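Local coordinates for protein probable acrylyl-CoA reductase AcuI (Escherichia coli, PDB 1O89) that probably catalyses the NADPH-dependent reduction of acrylyl-CoA to propanoyl-CoA, at residues A[185-199]-A[208-222]. Sequence-based numbering, arbitrary orientation.
Sequences VALLHKLGYQVVAVS and LKSLGASRVLPRDEF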
# COMPACT_ATOMS: atom_id res chain seq x y z
N VAL A 185 -14.35 -2.77 14.37
CA VAL A 185 -14.57 -4.10 14.94
C VAL A 185 -15.99 -4.57 14.64
O VAL A 185 -16.18 -5.69 14.18
CB VAL A 185 -14.31 -4.13 16.46
CG1 VAL A 185 -14.82 -5.45 17.08
CG2 VAL A 185 -12.82 -3.96 16.77
N ALA A 186 -16.98 -3.70 14.89
CA ALA A 186 -18.39 -4.02 14.61
C ALA A 186 -18.67 -4.21 13.11
O ALA A 186 -19.33 -5.15 12.73
CB ALA A 186 -19.31 -2.96 15.21
N LEU A 187 -18.13 -3.36 12.26
CA LEU A 187 -18.32 -3.51 10.81
C LEU A 187 -17.78 -4.84 10.32
O LEU A 187 -18.48 -5.57 9.64
CB LEU A 187 -17.65 -2.38 10.04
CG LEU A 187 -18.41 -1.05 10.12
CD1 LEU A 187 -17.53 0.06 9.59
CD2 LEU A 187 -19.74 -1.12 9.36
N LEU A 188 -16.54 -5.15 10.69
CA LEU A 188 -15.88 -6.39 10.29
C LEU A 188 -16.60 -7.63 10.81
O LEU A 188 -16.84 -8.58 10.08
CB LEU A 188 -14.42 -6.42 10.78
CG LEU A 188 -13.46 -5.45 10.11
CD1 LEU A 188 -12.15 -5.43 10.86
CD2 LEU A 188 -13.22 -5.83 8.66
N HIS A 189 -16.94 -7.61 12.09
CA HIS A 189 -17.72 -8.68 12.70
C HIS A 189 -19.06 -8.91 12.01
O HIS A 189 -19.45 -10.03 11.77
CB HIS A 189 -17.98 -8.37 14.17
CG HIS A 189 -18.84 -9.39 14.85
ND1 HIS A 189 -20.17 -9.17 15.12
CD2 HIS A 189 -18.57 -10.65 15.26
CE1 HIS A 189 -20.68 -10.24 15.71
NE2 HIS A 189 -19.73 -11.16 15.80
N LYS A 190 -19.78 -7.83 11.71
CA LYS A 190 -21.03 -7.95 10.97
C LYS A 190 -20.80 -8.60 9.62
O LYS A 190 -21.59 -9.42 9.18
CB LYS A 190 -21.69 -6.57 10.79
CG LYS A 190 -23.07 -6.64 10.13
CD LYS A 190 -22.98 -6.50 8.60
CE LYS A 190 -24.34 -6.64 7.91
NZ LYS A 190 -24.22 -6.48 6.43
N LEU A 191 -19.71 -8.22 8.95
CA LEU A 191 -19.41 -8.72 7.60
C LEU A 191 -18.84 -10.14 7.58
O LEU A 191 -18.59 -10.68 6.51
CB LEU A 191 -18.47 -7.74 6.88
CG LEU A 191 -19.15 -6.42 6.51
CD1 LEU A 191 -18.12 -5.34 6.24
CD2 LEU A 191 -20.09 -6.57 5.32
N GLY A 192 -18.62 -10.75 8.74
CA GLY A 192 -18.24 -12.15 8.81
C GLY A 192 -16.78 -12.43 9.14
O GLY A 192 -16.39 -13.58 9.24
N TYR A 193 -15.98 -11.39 9.32
CA TYR A 193 -14.56 -11.54 9.63
C TYR A 193 -14.34 -11.94 11.09
O TYR A 193 -15.14 -11.64 11.97
CB TYR A 193 -13.80 -10.24 9.34
CG TYR A 193 -13.75 -9.80 7.88
CD1 TYR A 193 -14.77 -9.04 7.33
CD2 TYR A 193 -12.66 -10.13 7.07
CE1 TYR A 193 -14.73 -8.62 6.01
CE2 TYR A 193 -12.61 -9.72 5.74
CZ TYR A 193 -13.65 -8.97 5.21
OH TYR A 193 -13.62 -8.55 3.91
N GLN A 194 -13.24 -12.65 11.33
CA GLN A 194 -12.77 -12.98 12.67
C GLN A 194 -11.83 -11.86 13.09
O GLN A 194 -10.79 -11.65 12.47
CB GLN A 194 -12.03 -14.32 12.66
CG GLN A 194 -11.48 -14.73 14.01
CD GLN A 194 -11.50 -16.23 14.24
OE1 GLN A 194 -11.44 -17.02 13.30
NE2 GLN A 194 -11.59 -16.63 15.49
N VAL A 195 -12.20 -11.12 14.14
CA VAL A 195 -11.49 -9.91 14.51
C VAL A 195 -10.67 -10.09 15.78
O VAL A 195 -11.12 -10.71 16.73
CB VAL A 195 -12.46 -8.74 14.70
CG1 VAL A 195 -11.69 -7.42 14.83
CG2 VAL A 195 -13.47 -8.69 13.55
N VAL A 196 -9.45 -9.57 15.76
CA VAL A 196 -8.61 -9.46 16.94
C VAL A 196 -8.41 -7.98 17.20
O VAL A 196 -7.82 -7.28 16.37
CB VAL A 196 -7.24 -10.14 16.75
CG1 VAL A 196 -6.34 -9.92 17.98
CG2 VAL A 196 -7.41 -11.63 16.47
N ALA A 197 -8.93 -7.50 18.33
CA ALA A 197 -8.75 -6.13 18.77
C ALA A 197 -7.47 -5.99 19.58
O ALA A 197 -7.19 -6.81 20.47
CB ALA A 197 -9.93 -5.70 19.59
N VAL A 198 -6.70 -4.95 19.29
CA VAL A 198 -5.52 -4.60 20.06
C VAL A 198 -5.82 -3.32 20.83
O VAL A 198 -6.04 -2.28 20.24
CB VAL A 198 -4.30 -4.36 19.14
CG1 VAL A 198 -3.11 -3.83 19.93
CG2 VAL A 198 -3.93 -5.64 18.39
N SER A 199 -5.83 -3.41 22.16
CA SER A 199 -6.06 -2.24 23.02
C SER A 199 -4.97 -2.08 24.08
O SER A 199 -4.52 -3.07 24.68
CB SER A 199 -7.40 -2.38 23.72
OG SER A 199 -7.55 -1.38 24.72
N LEU A 208 -14.89 -4.73 24.07
CA LEU A 208 -14.44 -5.07 22.72
C LEU A 208 -14.98 -6.41 22.23
O LEU A 208 -15.29 -6.55 21.05
CB LEU A 208 -12.91 -5.05 22.67
CG LEU A 208 -12.28 -3.66 22.84
CD1 LEU A 208 -10.77 -3.77 22.93
CD2 LEU A 208 -12.69 -2.73 21.70
N LYS A 209 -15.09 -7.39 23.12
CA LYS A 209 -15.71 -8.69 22.80
C LYS A 209 -17.22 -8.56 22.53
O LYS A 209 -17.77 -9.28 21.69
CB LYS A 209 -15.43 -9.71 23.91
CG LYS A 209 -15.65 -11.17 23.50
CD LYS A 209 -14.57 -12.11 24.05
CE LYS A 209 -14.59 -13.47 23.34
NZ LYS A 209 -14.17 -14.59 24.25
N SER A 210 -17.88 -7.63 23.21
CA SER A 210 -19.29 -7.31 22.95
C SER A 210 -19.49 -6.83 21.52
O SER A 210 -20.51 -7.13 20.89
CB SER A 210 -19.81 -6.24 23.91
OG SER A 210 -18.92 -6.04 25.00
N LEU A 211 -18.51 -6.08 21.01
CA LEU A 211 -18.57 -5.51 19.66
C LEU A 211 -18.34 -6.53 18.57
O LEU A 211 -18.84 -6.37 17.45
CB LEU A 211 -17.55 -4.38 19.53
CG LEU A 211 -17.83 -3.13 20.37
CD1 LEU A 211 -16.73 -2.10 20.15
CD2 LEU A 211 -19.21 -2.55 20.06
N GLY A 212 -17.57 -7.57 18.88
CA GLY A 212 -17.35 -8.66 17.95
C GLY A 212 -15.93 -9.21 17.86
O GLY A 212 -15.66 -10.03 16.99
N ALA A 213 -15.03 -8.75 18.72
CA ALA A 213 -13.66 -9.25 18.72
C ALA A 213 -13.62 -10.64 19.35
O ALA A 213 -14.19 -10.85 20.42
CB ALA A 213 -12.75 -8.30 19.49
N SER A 214 -12.98 -11.59 18.67
CA SER A 214 -12.80 -12.94 19.22
C SER A 214 -11.70 -13.00 20.27
O SER A 214 -11.75 -13.82 21.18
CB SER A 214 -12.49 -13.96 18.12
OG SER A 214 -13.44 -13.89 17.08
N ARG A 215 -10.68 -12.14 20.13
CA ARG A 215 -9.65 -12.03 21.16
C ARG A 215 -9.07 -10.62 21.22
O ARG A 215 -9.17 -9.84 20.27
CB ARG A 215 -8.52 -13.06 20.96
CG ARG A 215 -8.51 -13.76 19.60
CD ARG A 215 -7.45 -14.83 19.46
NE ARG A 215 -6.50 -14.53 18.38
CZ ARG A 215 -5.21 -14.23 18.54
NH1 ARG A 215 -4.66 -14.17 19.75
NH2 ARG A 215 -4.45 -13.99 17.48
N VAL A 216 -8.48 -10.30 22.37
CA VAL A 216 -7.93 -8.98 22.63
C VAL A 216 -6.48 -9.07 23.12
O VAL A 216 -6.20 -9.69 24.15
CB VAL A 216 -8.77 -8.22 23.67
CG1 VAL A 216 -8.19 -6.82 23.92
CG2 VAL A 216 -10.25 -8.15 23.23
N LEU A 217 -5.57 -8.43 22.39
CA LEU A 217 -4.16 -8.38 22.73
C LEU A 217 -3.78 -7.01 23.32
O LEU A 217 -4.37 -5.99 22.96
CB LEU A 217 -3.34 -8.66 21.47
CG LEU A 217 -3.77 -9.89 20.67
CD1 LEU A 217 -2.90 -10.08 19.45
CD2 LEU A 217 -3.75 -11.13 21.54
N PRO A 218 -2.79 -6.97 24.22
CA PRO A 218 -2.26 -5.69 24.71
C PRO A 218 -1.38 -4.96 23.68
O PRO A 218 -0.70 -5.61 22.88
CB PRO A 218 -1.44 -6.09 25.95
CG PRO A 218 -1.09 -7.53 25.75
CD PRO A 218 -2.14 -8.12 24.86
N ARG A 219 -1.40 -3.63 23.71
CA ARG A 219 -0.60 -2.82 22.79
C ARG A 219 0.90 -2.97 23.04
O ARG A 219 1.71 -2.70 22.15
CB ARG A 219 -0.98 -1.33 22.90
CG ARG A 219 -0.50 -0.45 21.72
CD ARG A 219 0.10 0.90 22.15
NE ARG A 219 1.57 0.88 22.22
CZ ARG A 219 2.31 0.85 23.34
NH1 ARG A 219 1.76 0.83 24.56
NH2 ARG A 219 3.64 0.84 23.25
N ASP A 220 1.26 -3.40 24.26
CA ASP A 220 2.66 -3.58 24.66
C ASP A 220 3.39 -4.66 23.86
O ASP A 220 4.61 -4.60 23.72
CB ASP A 220 2.75 -3.90 26.17
CG ASP A 220 2.31 -2.74 27.04
OD1 ASP A 220 2.05 -1.65 26.48
OD2 ASP A 220 2.20 -2.80 28.29
N GLU A 221 2.64 -5.64 23.34
CA GLU A 221 3.20 -6.72 22.53
C GLU A 221 3.47 -6.28 21.10
O GLU A 221 4.13 -6.99 20.34
CB GLU A 221 2.25 -7.93 22.50
CG GLU A 221 2.18 -8.74 23.79
CD GLU A 221 1.06 -9.77 23.78
OE1 GLU A 221 0.41 -9.95 22.72
OE2 GLU A 221 0.81 -10.40 24.83
N PHE A 222 2.96 -5.11 20.72
CA PHE A 222 3.12 -4.57 19.38
C PHE A 222 4.12 -3.42 19.38
O PHE A 222 3.78 -2.27 19.10
CB PHE A 222 1.76 -4.12 18.84
CG PHE A 222 0.84 -5.26 18.53
CD1 PHE A 222 0.12 -5.87 19.54
CD2 PHE A 222 0.72 -5.74 17.23
CE1 PHE A 222 -0.72 -6.93 19.26
CE2 PHE A 222 -0.12 -6.79 16.94
CZ PHE A 222 -0.84 -7.40 17.96
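The carbonyl O of A197 is gripped twice by the neighbouring strand: L217 N donates a hydrogen bond to A197 O (3.0 Å, 154° at the hydrogen), and V216 CA makes a close CA-H...O contact with the same A197 O (3.1 Å). A197 N donates to R215 O and S199 N to L217 O, the bonding pattern of parallel strands 195-199 and 215-218; just before the latter, S214 N binds V195 O. On one face of this pairing V196 divides its methyls. With CG1 anti to the backbone N (chi1 176°), V196 CG1 lies 3.7 Å from L217 CG and over one face of the R215 guanidinium, while V196 CG2 comes 3.6 Å from R215 NE; R215 NH2 also salt-bridges E170. With an alanine in place of V196, both methyls go, and L217 CG and R215 NE would probably lose this apolar neighbour, the arginine keeping its tie to E170. Further along, V198 CG2 meets the F222 ring at CE1 (3.6 Å). The other face is packed by helix 205-211: L208 CD1 reaches S199 CB at 3.7 Å and touches A197 CB too. Where the two helices end, G212 CA sits over one face of the H189 imidazole, 3.7 Å from its centroid, as a CH-pi contact. Together these contacts assemble the beta-alpha-beta unit at the edge of the parallel sheet, where 213-218 is the outermost strand of this chain, in a Rossmann fold whose NADP(+) site includes S199, near the C-terminal end of one strand, and R219, in the 3-10 turn after the other.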